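Local coordinates for protein SPD1 nuclease (Streptococcus pyogenes, PDB 2XGR) that hydrolyses DNA as a prophage-encoded extracellular endonuclease, probably with the help of a bound metal ion, at residues D82-K87 with D176-Y181; Y125-L130 with R166-L171; L137-A142 with E191-Q196. One frame throughout, in Å; residues are numbered along the deposited sequence.

Interaction 1. Residues D82-K87 with D176-Y181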
loop_
_atom_site.group_PDB
_atom_site.type_symbol
_atom_site.label_atom_id
_atom_site.label_comp_id
_atom_site.label_asym_id
_atom_site.label_seq_id
_atom_site.Cartn_x
_atom_site.Cartn_y
_atom_site.Cartn_z
ATOM N N ASP A 82 2.097 -8.705 -12.487
ATOM C CA ASP A 82 2.829 -7.629 -13.142
ATOM C C ASP A 82 2.081 -7.204 -14.418
ATOM O O ASP A 82 1.928 -5.995 -14.675
ATOM C CB ASP A 82 4.214 -8.117 -13.544
ATOM C CG ASP A 82 5.014 -7.053 -14.311
ATOM O OD1 ASP A 82 5.364 -6.033 -13.758
ATOM O OD2 ASP A 82 5.228 -7.221 -15.500
ATOM N N ARG A 83 1.468 -8.189 -15.088
ATOM C CA ARG A 83 0.820 -7.889 -16.397
ATOM C C ARG A 83 -0.378 -6.979 -16.286
ATOM O O ARG A 83 -0.853 -6.416 -17.289
ATOM C CB ARG A 83 0.348 -9.170 -17.111
ATOM C CG ARG A 83 -0.768 -9.932 -16.419
ATOM C CD ARG A 83 -0.864 -11.348 -16.994
ATOM N NE ARG A 83 0.348 -12.134 -16.641
ATOM C CZ ARG A 83 0.554 -13.418 -16.932
ATOM N NH1 ARG A 83 -0.336 -14.080 -17.659
ATOM N NH2 ARG A 83 1.661 -14.044 -16.529
ATOM N N HIS A 84 -0.929 -6.892 -15.067
ATOM C CA HIS A 84 -2.156 -6.117 -14.875
ATOM C C HIS A 84 -1.935 -4.677 -14.498
ATOM O O HIS A 84 -2.919 -3.943 -14.365
ATOM C CB HIS A 84 -3.004 -6.718 -13.798
ATOM C CG HIS A 84 -3.286 -8.172 -13.951
ATOM N ND1 HIS A 84 -4.105 -8.679 -14.964
ATOM C CD2 HIS A 84 -2.946 -9.224 -13.167
ATOM C CE1 HIS A 84 -4.148 -9.999 -14.863
ATOM N NE2 HIS A 84 -3.500 -10.349 -13.750
ATOM N N GLU A 85 -0.686 -4.265 -14.313
ATOM C CA GLU A 85 -0.388 -2.956 -13.844
ATOM C C GLU A 85 -0.756 -1.913 -14.885
ATOM O O GLU A 85 -0.805 -2.219 -16.013
ATOM C CB GLU A 85 1.114 -2.788 -13.529
ATOM C CG GLU A 85 1.588 -3.478 -12.303
ATOM C CD GLU A 85 3.023 -3.134 -11.883
ATOM O OE1 GLU A 85 3.662 -2.389 -12.562
ATOM O OE2 GLU A 85 3.515 -3.699 -10.927
ATOM N N THR A 86 -0.983 -0.689 -14.424
ATOM C CA THR A 86 -1.182 0.456 -15.277
ATOM C C THR A 86 0.089 1.330 -15.334
ATOM O O THR A 86 0.362 2.101 -14.443
ATOM C CB THR A 86 -2.400 1.237 -14.733
ATOM O OG1 THR A 86 -3.568 0.357 -14.760
ATOM C CG2 THR A 86 -2.657 2.436 -15.601
ATOM N N LYS A 87 1.010 1.024 -16.248
ATOM C CA LYS A 87 2.328 1.645 -16.207
ATOM C C LYS A 87 2.233 2.815 -17.166
ATOM O O LYS A 87 2.154 2.604 -18.406
ATOM C CB LYS A 87 3.423 0.677 -16.681
ATOM C CG LYS A 87 3.287 -0.712 -16.081
ATOM C CD LYS A 87 4.231 -1.768 -16.708
ATOM C CE LYS A 87 4.413 -2.990 -15.798
ATOM N NZ LYS A 87 5.134 -4.015 -16.623
ATOM N N ASP A 176 4.664 -14.790 -13.073
ATOM C CA ASP A 176 3.607 -15.745 -12.926
ATOM C C ASP A 176 2.976 -15.742 -11.543
ATOM O O ASP A 176 1.964 -16.426 -11.339
ATOM C CB ASP A 176 4.101 -17.165 -13.270
ATOM C CG ASP A 176 4.487 -17.310 -14.765
ATOM O OD1 ASP A 176 3.693 -16.888 -15.660
ATOM O OD2 ASP A 176 5.630 -17.748 -15.015
ATOM N N PHE A 177 3.558 -14.988 -10.615
ATOM C CA PHE A 177 3.059 -14.973 -9.238
ATOM C C PHE A 177 2.166 -13.743 -9.024
ATOM O O PHE A 177 2.114 -12.810 -9.853
ATOM C CB PHE A 177 4.220 -14.934 -8.218
ATOM C CG PHE A 177 5.065 -16.217 -8.203
ATOM C CD1 PHE A 177 4.582 -17.369 -8.801
ATOM C CD2 PHE A 177 6.294 -16.244 -7.518
ATOM C CE1 PHE A 177 5.358 -18.573 -8.761
ATOM C CE2 PHE A 177 7.041 -17.471 -7.450
ATOM C CZ PHE A 177 6.543 -18.592 -8.070
ATOM N N TRP A 178 1.422 -13.776 -7.911
ATOM C CA TRP A 178 0.452 -12.698 -7.620
ATOM C C TRP A 178 0.889 -11.982 -6.369
ATOM O O TRP A 178 1.509 -12.583 -5.498
ATOM C CB TRP A 178 -0.903 -13.303 -7.292
ATOM C CG TRP A 178 -1.483 -14.046 -8.477
ATOM C CD1 TRP A 178 -1.164 -15.321 -8.911
ATOM C CD2 TRP A 178 -2.475 -13.539 -9.382
ATOM N NE1 TRP A 178 -1.893 -15.619 -10.087
ATOM C CE2 TRP A 178 -2.692 -14.537 -10.384
ATOM C CE3 TRP A 178 -3.162 -12.303 -9.483
ATOM C CZ2 TRP A 178 -3.613 -14.347 -11.428
ATOM C CZ3 TRP A 178 -4.102 -12.148 -10.500
ATOM C CH2 TRP A 178 -4.288 -13.145 -11.478
ATOM N N LEU A 179 0.572 -10.702 -6.308
ATOM C CA LEU A 179 0.706 -9.914 -5.070
ATOM C C LEU A 179 -0.685 -9.664 -4.532
ATOM O O LEU A 179 -1.579 -9.178 -5.278
ATOM C CB LEU A 179 1.365 -8.593 -5.445
ATOM C CG LEU A 179 1.327 -7.533 -4.298
ATOM C CD1 LEU A 179 2.116 -8.034 -3.016
ATOM C CD2 LEU A 179 1.882 -6.163 -4.807
ATOM N N ASP A 180 -0.895 -9.955 -3.243
ATOM C CA ASP A 180 -2.131 -9.543 -2.595
ATOM C C ASP A 180 -1.691 -8.400 -1.695
ATOM O O ASP A 180 -0.824 -8.559 -0.810
ATOM C CB ASP A 180 -2.720 -10.729 -1.773
ATOM C CG ASP A 180 -3.998 -10.347 -1.031
ATOM O OD1 ASP A 180 -3.925 -9.561 -0.084
ATOM O OD2 ASP A 180 -5.091 -10.798 -1.484
ATOM N N TYR A 181 -2.334 -7.235 -1.844
ATOM C CA TYR A 181 -1.837 -6.067 -1.172
ATOM C C TYR A 181 -3.029 -5.215 -0.708
ATOM O O TYR A 181 -3.882 -4.821 -1.512
ATOM C CB TYR A 181 -0.956 -5.274 -2.204
ATOM C CG TYR A 181 -0.450 -3.896 -1.777
ATOM C CD1 TYR A 181 0.091 -3.652 -0.484
ATOM C CD2 TYR A 181 -0.526 -2.815 -2.645
ATOM C CE1 TYR A 181 0.566 -2.361 -0.128
ATOM C CE2 TYR A 181 -0.073 -1.506 -2.287
ATOM C CZ TYR A 181 0.484 -1.315 -1.025
ATOM O OH TYR A 181 0.969 -0.070 -0.720
HETATM O O HOH W 1 3.619 -10.934 -11.390
#
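H84 and W178 meet as two aromatic rings tilted 30° from parallel and slid so far apart that they barely overlap. Their centroids are 5.5 Å apart, and NE2 of H84 lies by the CZ3-CH2 bond of W178, 3.7 Å from CH2, with CD2 of H84 also near CZ3. Beside them, R83 reaches D176 in a long salt bridge: NH2 of R83 approaches OD1 of D176 to 3.6 Å. OD1 lies in the guanidinium plane, at its edge, but the carboxylate is turned 66° from that plane, which suits a loose electrostatic pairing better than a fork of two bonds. R83 owes its route to a bend at chi3 (67°), which swings the guanidinium toward the loop ahead of the strand; on the way its CG passes 3.7 Å above the centre of the H84 ring, covering one face. One residue thus supplies both the charge and an aliphatic lid for its neighbour. The contact joins the 3-10 turn just after strand 76-80 to the entry of strand 178-186, antiparallel neighbours in the main sheet of this endonuclease fold. A water spans the gap, accepting from D82 N at 2.9 Å and lying 2.9 Å from F177 O. The same NH2 of R83 also donates to P175 O, which helps to hold the guanidinium beside D176. F56 meets the W178 ring edge-to-face, and Y60 packs against H84. The pairing of the two strands includes the backbone hydrogen bonding of L179 with L80.

Interaction 2. Residues Y125-L130 with R166-L171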
loop_
_atom_site.group_PDB
_atom_site.type_symbol
_atom_site.label_atom_id
_atom_site.label_comp_id
_atom_site.label_asym_id
_atom_site.label_seq_id
_atom_site.Cartn_x
_atom_site.Cartn_y
_atom_site.Cartn_z
ATOM N N TYR A 125 -0.992 4.126 -7.761
ATOM C CA TYR A 125 -1.585 4.145 -9.102
ATOM C C TYR A 125 -1.155 3.023 -10.026
ATOM O O TYR A 125 -2.009 2.441 -10.712
ATOM C CB TYR A 125 -1.196 5.515 -9.771
ATOM C CG TYR A 125 -1.810 5.642 -11.118
ATOM C CD1 TYR A 125 -3.174 5.870 -11.281
ATOM C CD2 TYR A 125 -1.050 5.403 -12.238
ATOM C CE1 TYR A 125 -3.752 6.016 -12.553
ATOM C CE2 TYR A 125 -1.612 5.564 -13.529
ATOM C CZ TYR A 125 -2.966 5.792 -13.660
ATOM O OH TYR A 125 -3.531 5.906 -14.924
ATOM N N GLN A 126 0.147 2.721 -10.112
ATOM C CA GLN A 126 0.558 1.777 -11.156
ATOM C C GLN A 126 0.101 0.367 -10.827
ATOM O O GLN A 126 0.107 -0.519 -11.680
ATOM C CB GLN A 126 2.073 1.800 -11.368
ATOM C CG GLN A 126 2.587 3.117 -11.934
ATOM C CD GLN A 126 3.926 2.970 -12.616
ATOM O OE1 GLN A 126 4.234 3.701 -13.596
ATOM N NE2 GLN A 126 4.745 2.116 -12.103
ATOM N N PHE A 127 -0.412 0.150 -9.615
ATOM C CA PHE A 127 -1.002 -1.151 -9.337
ATOM C C PHE A 127 -2.440 -1.143 -9.762
ATOM O O PHE A 127 -2.904 -2.081 -10.384
ATOM C CB PHE A 127 -0.933 -1.530 -7.839
ATOM C CG PHE A 127 0.475 -1.775 -7.337
ATOM C CD1 PHE A 127 1.494 -2.255 -8.210
ATOM C CD2 PHE A 127 0.779 -1.609 -6.009
ATOM C CE1 PHE A 127 2.817 -2.540 -7.739
ATOM C CE2 PHE A 127 2.100 -1.851 -5.525
ATOM C CZ PHE A 127 3.104 -2.344 -6.376
ATOM N N CYS A 128 -3.160 -0.098 -9.368
ATOM C CA CYS A 128 -4.636 -0.131 -9.562
ATOM C C CYS A 128 -5.185 0.712 -10.722
ATOM O O CYS A 128 -6.395 0.625 -11.051
ATOM C CB CYS A 128 -5.377 0.274 -8.261
ATOM S SG CYS A 128 -5.163 2.038 -7.763
ATOM N N GLY A 129 -4.398 1.645 -11.227
ATOM C CA GLY A 129 -4.886 2.466 -12.327
ATOM C C GLY A 129 -6.038 3.421 -12.057
ATOM O O GLY A 129 -6.627 3.982 -13.003
ATOM N N LEU A 130 -6.321 3.698 -10.796
ATOM C CA LEU A 130 -7.453 4.581 -10.398
ATOM C C LEU A 130 -7.054 6.035 -10.255
ATOM O O LEU A 130 -6.014 6.352 -9.704
ATOM C CB LEU A 130 -8.018 4.192 -9.018
ATOM C CG LEU A 130 -8.523 2.759 -8.912
ATOM C CD1 LEU A 130 -8.953 2.639 -7.446
ATOM C CD2 LEU A 130 -9.724 2.524 -9.896
ATOM N N ARG A 166 9.341 -1.563 -4.361
ATOM C CA ARG A 166 9.985 -2.866 -4.178
ATOM C C ARG A 166 9.022 -3.993 -4.468
ATOM O O ARG A 166 9.450 -5.012 -5.038
ATOM C CB ARG A 166 10.557 -2.939 -2.769
ATOM C CG ARG A 166 11.825 -2.078 -2.620
ATOM C CD ARG A 166 12.282 -1.943 -1.193
ATOM N NE ARG A 166 13.598 -1.222 -1.168
ATOM C CZ ARG A 166 13.746 0.078 -1.463
ATOM N NH1 ARG A 166 12.735 0.899 -1.740
ATOM N NH2 ARG A 166 14.967 0.621 -1.451
ATOM N N LEU A 167 7.742 -3.842 -4.072
ATOM C CA LEU A 167 6.720 -4.828 -4.427
ATOM C C LEU A 167 6.569 -4.946 -5.974
ATOM O O LEU A 167 6.429 -6.074 -6.526
ATOM C CB LEU A 167 5.384 -4.423 -3.787
ATOM C CG LEU A 167 5.351 -4.658 -2.261
ATOM C CD1 LEU A 167 4.060 -3.959 -1.770
ATOM C CD2 LEU A 167 5.387 -6.204 -2.025
ATOM N N ASP A 168 6.680 -3.800 -6.645
ATOM C CA ASP A 168 6.608 -3.753 -8.141
ATOM C C ASP A 168 7.800 -4.526 -8.725
ATOM O O ASP A 168 7.636 -5.348 -9.621
ATOM C CB ASP A 168 6.643 -2.278 -8.559
ATOM C CG ASP A 168 6.707 -2.097 -10.050
ATOM O OD1 ASP A 168 5.863 -2.665 -10.721
ATOM O OD2 ASP A 168 7.544 -1.304 -10.509
ATOM N N SER A 169 8.961 -4.355 -8.122
ATOM C CA SER A 169 10.150 -5.107 -8.580
ATOM C C SER A 169 10.020 -6.593 -8.401
ATOM O O SER A 169 10.306 -7.356 -9.313
ATOM C CB SER A 169 11.403 -4.635 -7.859
ATOM O OG SER A 169 12.492 -5.428 -8.316
ATOM N N TRP A 170 9.428 -7.000 -7.290
ATOM C CA TRP A 170 9.160 -8.385 -7.010
ATOM C C TRP A 170 8.181 -8.929 -8.033
ATOM O O TRP A 170 8.368 -10.062 -8.550
ATOM C CB TRP A 170 8.595 -8.541 -5.574
ATOM C CG TRP A 170 8.382 -10.000 -5.205
ATOM C CD1 TRP A 170 9.327 -10.918 -4.773
ATOM C CD2 TRP A 170 7.183 -10.714 -5.380
ATOM N NE1 TRP A 170 8.738 -12.160 -4.613
ATOM C CE2 TRP A 170 7.413 -12.050 -4.970
ATOM C CE3 TRP A 170 5.898 -10.338 -5.793
ATOM C CZ2 TRP A 170 6.389 -12.986 -4.928
ATOM C CZ3 TRP A 170 4.889 -11.246 -5.771
ATOM C CH2 TRP A 170 5.145 -12.587 -5.388
ATOM N N LEU A 171 7.084 -8.187 -8.294
ATOM C CA LEU A 171 6.140 -8.627 -9.289
ATOM C C LEU A 171 6.781 -8.813 -10.654
ATOM O O LEU A 171 6.522 -9.836 -11.331
ATOM C CB LEU A 171 4.991 -7.615 -9.415
ATOM C CG LEU A 171 3.884 -7.747 -8.431
ATOM C CD1 LEU A 171 2.855 -6.598 -8.694
ATOM C CD2 LEU A 171 3.177 -9.189 -8.504
#
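The short helix 125-128, set in the connection between strands 119-121 and 137-139, probably the two strands of the His-Me finger, docks on the long helix 160-173 through a single aromatic side chain, F127. With CG of F127 anti to its carbonyl carbon (chi1 -67°), the ring projects from the short helix and presents its CE1-CZ end to the other. Rather than lying flat on the helix, it points its edge there: D168 N sits in the ring plane, 3.9 Å from CZ of F127. The same end is bordered by the adjacent L167 and D168 and, one turn further on, by L171. CB of D168 comes within 3.9 Å of CE1 of F127, and CB of L167 within 4.0 Å of CZ of F127. CD1 of L171 stands 4.2 Å from CE1 of F127. The D168 carboxylate, turned 58° from the ring, continues past it toward E85; two acids so close together probably share a proton. Beneath this contact, F127 and L171 also reach strand 76-80, at I78 and L80, while L167 leans on I213 of strand 209-214. Just past the short helix, G129 takes a positive phi (67°) that turns the chain out, and the CA of G129 lies 3.7 Å above one face of the Y125 ring. A connection between two short antiparallel strands followed by a helix is consistent with the beta-beta-alpha finger of the His-Me clan, here resting on helix 160-173 as its neighbour.

Interaction 3. Residues L137-A142 with E191-Q196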
loop_
_atom_site.group_PDB
_atom_site.type_symbol
_atom_site.label_atom_id
_atom_site.label_comp_id
_atom_site.label_asym_id
_atom_site.label_seq_id
_atom_site.Cartn_x
_atom_site.Cartn_y
_atom_site.Cartn_z
ATOM N N LEU A 137 -8.451 7.189 -1.748
ATOM C CA LEU A 137 -7.699 8.397 -1.447
ATOM C C LEU A 137 -7.881 8.778 0.029
ATOM O O LEU A 137 -9.009 8.694 0.522
ATOM C CB LEU A 137 -8.205 9.590 -2.298
ATOM C CG LEU A 137 -7.896 9.502 -3.808
ATOM C CD1 LEU A 137 -8.672 10.555 -4.609
ATOM C CD2 LEU A 137 -6.375 9.641 -4.030
ATOM N N VAL A 138 -6.821 9.247 0.666
ATOM C CA VAL A 138 -6.857 9.893 2.000
ATOM C C VAL A 138 -5.927 11.103 2.014
ATOM O O VAL A 138 -4.904 11.161 1.298
ATOM C CB VAL A 138 -6.464 8.907 3.126
ATOM C CG1 VAL A 138 -7.436 7.713 3.166
ATOM C CG2 VAL A 138 -5.017 8.410 2.929
ATOM N N ALA A 139 -6.218 12.061 2.906
ATOM C CA ALA A 139 -5.324 13.149 3.153
ATOM C C ALA A 139 -3.995 12.580 3.619
ATOM O O ALA A 139 -3.961 11.816 4.583
ATOM C CB ALA A 139 -5.916 14.015 4.270
ATOM N N MET A 140 -2.882 12.977 2.998
ATOM C CA MET A 140 -1.630 12.340 3.257
ATOM C C MET A 140 -0.511 13.388 3.173
ATOM O O MET A 140 -0.546 14.245 2.257
ATOM C CB MET A 140 -1.410 11.265 2.138
ATOM C CG MET A 140 -0.311 10.373 2.458
ATOM S SD MET A 140 -0.194 9.083 1.166
ATOM C CE MET A 140 -1.582 8.003 1.538
ATOM N N THR A 141 0.463 13.303 4.072
ATOM C CA THR A 141 1.694 14.088 3.918
ATOM C C THR A 141 2.505 13.651 2.707
ATOM O O THR A 141 2.454 12.498 2.286
ATOM C CB THR A 141 2.604 14.077 5.143
ATOM O OG1 THR A 141 3.156 12.776 5.361
ATOM C CG2 THR A 141 1.807 14.572 6.440
ATOM N N ALA A 142 3.244 14.609 2.132
ATOM C CA ALA A 142 4.185 14.261 1.027
ATOM C C ALA A 142 5.251 13.305 1.521
ATOM O O ALA A 142 5.581 12.347 0.822
ATOM C CB ALA A 142 4.853 15.619 0.508
ATOM N N GLU A 191 -11.615 12.284 13.140
ATOM C CA GLU A 191 -10.553 12.879 12.348
ATOM C C GLU A 191 -10.693 12.402 10.899
ATOM O O GLU A 191 -10.874 11.199 10.654
ATOM C CB GLU A 191 -9.191 12.469 12.918
ATOM C CG GLU A 191 -8.915 13.066 14.334
ATOM C CD GLU A 191 -7.703 12.524 14.958
ATOM O OE1 GLU A 191 -6.892 11.802 14.288
ATOM O OE2 GLU A 191 -7.439 12.847 16.126
ATOM N N VAL A 192 -10.498 13.342 9.963
ATOM C CA VAL A 192 -10.673 12.978 8.565
ATOM C C VAL A 192 -9.313 12.551 7.977
ATOM O O VAL A 192 -9.301 11.970 6.897
ATOM C CB VAL A 192 -11.327 14.096 7.705
ATOM C CG1 VAL A 192 -12.719 14.449 8.254
ATOM C CG2 VAL A 192 -10.444 15.304 7.660
ATOM N N VAL A 193 -8.205 12.867 8.656
ATOM C CA VAL A 193 -6.856 12.495 8.208
ATOM C C VAL A 193 -6.502 11.270 9.017
ATOM O O VAL A 193 -6.458 11.303 10.268
ATOM C CB VAL A 193 -5.823 13.648 8.571
ATOM C CG1 VAL A 193 -4.358 13.303 8.077
ATOM C CG2 VAL A 193 -6.268 14.936 8.016
ATOM N N PRO A 194 -6.159 10.136 8.342
ATOM C CA PRO A 194 -5.690 9.010 9.183
ATOM C C PRO A 194 -4.379 9.288 9.874
ATOM O O PRO A 194 -3.505 9.867 9.295
ATOM C CB PRO A 194 -5.501 7.823 8.169
ATOM C CG PRO A 194 -5.260 8.531 6.816
ATOM C CD PRO A 194 -5.938 9.936 6.900
ATOM N N ARG A 195 -4.198 8.842 11.118
ATOM C CA ARG A 195 -2.933 8.993 11.817
ATOM C C ARG A 195 -1.869 8.072 11.260
ATOM O O ARG A 195 -0.676 8.344 11.389
ATOM C CB ARG A 195 -3.154 8.605 13.280
ATOM C CG ARG A 195 -4.105 9.602 13.967
ATOM C CD ARG A 195 -3.352 10.636 14.654
ATOM N NE ARG A 195 -4.281 11.612 15.299
ATOM C CZ ARG A 195 -3.875 12.528 16.172
ATOM N NH1 ARG A 195 -2.583 12.539 16.494
ATOM N NH2 ARG A 195 -4.738 13.451 16.677
ATOM N N GLN A 196 -2.335 6.929 10.748
ATOM C CA GLN A 196 -1.444 5.872 10.297
ATOM C C GLN A 196 -2.031 5.222 9.052
ATOM O O GLN A 196 -3.237 5.270 8.800
ATOM C CB GLN A 196 -1.256 4.748 11.348
ATOM C CG GLN A 196 -0.630 5.252 12.629
ATOM C CD GLN A 196 -0.674 4.218 13.703
ATOM O OE1 GLN A 196 -1.637 3.439 13.803
ATOM N NE2 GLN A 196 0.380 4.164 14.499
HETATM O O HOH W 2 -8.551 11.777 4.379
#
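A139 and V193 bring their backbones to 5.3 Å between CA atoms, yet no direct hydrogen bond joins the two segments, so the loop 191-196 lies against strand 137-139 without extending its sheet. That strand pairs with 119-121 and runs into helix 142-146, an order consistent with the beta-beta-alpha unit of the His-Me finger clan; the loop connects strands 178-186 and 196-204 of the main sheet. P194 and V193 do the touching from the loop side. The proline ring crosses V138 obliquely, its CG 3.9 Å from CG2 of V138, and its CD rests 3.6 Å from A139 O. V193 straddles the neighbouring alanine with both methyls: CG1, anti to the backbone N (chi1 -179°), is 3.8 Å from A139 O, whereas CG2 faces CB of A139 at 3.9 Å. Polar backbone groups are bridged rather than paired. A water accepts from A139 N at 2.8 Å and donates to V192 O at 2.6 Å. N234 ties the two segments from a third direction, its ND2 donating to both A139 O and P194 O while its OD1 receives T141 N. T141 then serves as N-cap of helix 142-146, with OG1 bonded to L144 N. On the outer side of the loop, R195 makes a cation-pi contact with Y243. It also grips E191 side-on: NE of R195 reaches the syn lone pair of E191 OE1 in a nearly straight bond (165°), and NH2 of R195 binds E191 OE2 at 2.8 Å from 33° outside the carboxylate plane.

In the fold
From the N terminus, the chain leaves strand 76-80 into 82-87, passes through the short helix 125-128 and the finger strand 137-139, and then enters helix 160-173. There interaction 2 closes the first loop, back onto 125-130. Strand 178-186 follows at once, and its start closes interaction 1, within which interaction 2 is nested. Interaction 3 crosses both, because 137-142 lies inside their loops and 191-196 beyond them. Interactions 1 and 2 form one patch, their centres 6 Å apart, joined by a probable hydrogen bond from T86 N to Q126 O. Interaction 3 lies across the chain's centre and fastens strand 137-139 to the loop joining strands 178-186 and 196-204.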